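Local structure of Alpha/beta hydrolase (Pectobacterium atrosepticum SCRI1043, 3BDV) at residues F113-D116 / D117-A121. The protein is an uncharacterised protein of the alpha/beta-hydrolase superfamily, probably a serine hydrolase, that binds calcium ions in the crystal. Numbering follows the deposited sequence.
Sequences FEID and DRIQA
Ile115 lays its terminal methyl against the CG1 methylene of Ile119: CD1 of Ile115 stands 3.9 Å from CG1 of Ile119, and the two side chains meet at a slant. Chi1 of 60° sets CG1 of Ile115 between its own backbone N and carbonyl carbon, and an extended chi2 carries CD1 on toward Ile119, four residues further along. Both residues are buried. Ile115 also packs on Phe83 and Leu86 of helix 83-93, while Ile119 reaches His90 of that helix and Trp147 and Trp151 of helix 141-151.

The backbone explains why they come together. Arg118 N donates to Ile115 O at 3.0 Å with an N-H...O angle of 159°, approaching from well above the carbonyl plane, and this i to i+3 bond closes a beta turn over residues 115-118. Backbone angles at Asp116 and Asp117 close to those of a type I turn identify it. Ile119 N adds a weak, bent bond to Ile115 O at 3.2 Å. The turn belongs to the connection between strands 99-105 and 128-132 of the parallel alpha/beta-hydrolase sheet.

On the more exposed side, Asp117 OD1 lies 3.7 Å from Ile115 CA. One water donates to both Glu114 O and Asp117 OD1, 2.8 Å from each, bridging the residue before the turn to the aspartate within it. Asp116 OD1 and Asp117 OD1 remain 4.6 Å apart, a spacing that would leave some mutual repulsion if both are ionised, though a calcium ion about 5 Å from the Asp116 side chain at the nearest atoms would probably temper it. Arg118 bends at chi3 and carries its guanidinium away from Ile115 to a salt bridge with Asp59.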
loop_
_atom_site.group_PDB
_atom_site.type_symbol
_atom_site.label_atom_id
_atom_site.label_comp_id
_atom_site.label_asym_id
_atom_site.label_seq_id
_atom_site.Cartn_x
_atom_site.Cartn_y
_atom_site.Cartn_z
ATOM N N PHE A 113 -12.458 9.968 -6.847
ATOM C CA PHE A 113 -13.338 9.534 -5.781
ATOM C C PHE A 113 -13.822 10.728 -4.950
ATOM O O PHE A 113 -14.306 10.563 -3.816
ATOM C CB PHE A 113 -12.584 8.527 -4.903
ATOM C CG PHE A 113 -12.317 7.220 -5.572
ATOM C CD1 PHE A 113 -13.319 6.322 -5.775
ATOM C CD2 PHE A 113 -11.033 6.895 -5.999
ATOM C CE1 PHE A 113 -13.034 5.122 -6.407
ATOM C CE2 PHE A 113 -10.756 5.709 -6.560
ATOM C CZ PHE A 113 -11.748 4.827 -6.801
ATOM N N GLU A 114 -13.780 11.916 -5.534
ATOM C CA GLU A 114 -14.256 13.154 -4.865
ATOM C C GLU A 114 -13.691 13.361 -3.469
ATOM O O GLU A 114 -14.402 13.754 -2.532
ATOM C CB GLU A 114 -15.778 13.208 -4.845
ATOM C CG GLU A 114 -16.388 13.172 -6.240
ATOM C CD GLU A 114 -17.865 13.422 -6.210
ATOM O OE1 GLU A 114 -18.274 14.580 -6.129
ATOM O OE2 GLU A 114 -18.622 12.469 -6.258
ATOM N N ILE A 115 -12.411 13.060 -3.312
ATOM C CA ILE A 115 -11.696 13.306 -2.072
ATOM C C ILE A 115 -10.424 14.164 -2.297
ATOM O O ILE A 115 -9.493 14.184 -1.499
ATOM C CB ILE A 115 -11.392 12.016 -1.257
ATOM C CG1 ILE A 115 -10.521 11.017 -2.044
ATOM C CG2 ILE A 115 -12.701 11.406 -0.728
ATOM C CD1 ILE A 115 -9.859 10.031 -1.103
ATOM N N ASP A 116 -10.489 14.950 -3.352
ATOM C CA ASP A 116 -9.500 15.999 -3.638
ATOM C C ASP A 116 -9.420 17.062 -2.559
ATOM O O ASP A 116 -8.418 17.789 -2.501
ATOM C CB ASP A 116 -9.826 16.678 -4.980
ATOM C CG ASP A 116 -11.303 17.086 -5.103
ATOM O OD1 ASP A 116 -12.223 16.220 -4.966
ATOM O OD2 ASP A 116 -11.546 18.292 -5.383
ATOM N N ASP A 117 -10.455 17.164 -1.725
ATOM C CA ASP A 117 -10.439 18.083 -0.605
ATOM C C ASP A 117 -9.904 17.482 0.687
ATOM O O ASP A 117 -9.793 18.171 1.695
ATOM C CB ASP A 117 -11.830 18.684 -0.387
ATOM C CG ASP A 117 -12.904 17.654 -0.094
ATOM O OD1 ASP A 117 -12.756 16.446 -0.412
ATOM O OD2 ASP A 117 -13.955 18.082 0.424
ATOM N N ARG A 118 -9.524 16.218 0.643
ATOM C CA ARG A 118 -9.032 15.532 1.823
ATOM C C ARG A 118 -7.653 14.954 1.717
ATOM O O ARG A 118 -7.072 14.532 2.707
ATOM C CB ARG A 118 -10.048 14.483 2.194
ATOM C CG ARG A 118 -11.349 15.252 2.538
ATOM C CD ARG A 118 -12.341 14.473 3.177
ATOM N NE ARG A 118 -11.956 14.097 4.523
ATOM C CZ ARG A 118 -12.591 13.167 5.204
ATOM N NH1 ARG A 118 -13.595 12.514 4.641
ATOM N NH2 ARG A 118 -12.203 12.850 6.411
ATOM N N ILE A 119 -7.094 14.911 0.520
ATOM C CA ILE A 119 -5.766 14.388 0.382
ATOM C C ILE A 119 -4.851 15.572 0.106
ATOM O O ILE A 119 -5.074 16.300 -0.880
ATOM C CB ILE A 119 -5.718 13.389 -0.801
ATOM C CG1 ILE A 119 -6.667 12.202 -0.532
ATOM C CG2 ILE A 119 -4.257 12.975 -1.109
ATOM C CD1 ILE A 119 -6.373 11.405 0.751
ATOM N N GLN A 120 -3.845 15.788 0.962
ATOM C CA GLN A 120 -2.974 16.953 0.840
ATOM C C GLN A 120 -1.763 16.646 -0.037
ATOM O O GLN A 120 -1.245 15.520 -0.039
ATOM C CB GLN A 120 -2.486 17.397 2.209
ATOM C CG GLN A 120 -3.600 17.613 3.229
ATOM C CD GLN A 120 -3.050 17.854 4.623
ATOM O OE1 GLN A 120 -2.036 18.546 4.788
ATOM N NE2 GLN A 120 -3.713 17.290 5.633
ATOM N N ALA A 121 -1.337 17.663 -0.796
ATOM C CA ALA A 121 -0.136 17.631 -1.599
ATOM C C ALA A 121 0.997 18.164 -0.726
ATOM O O ALA A 121 1.503 19.263 -0.900
ATOM C CB ALA A 121 -0.309 18.438 -2.818
HETATM O O HOH W 1 -14.833 14.709 0.106
#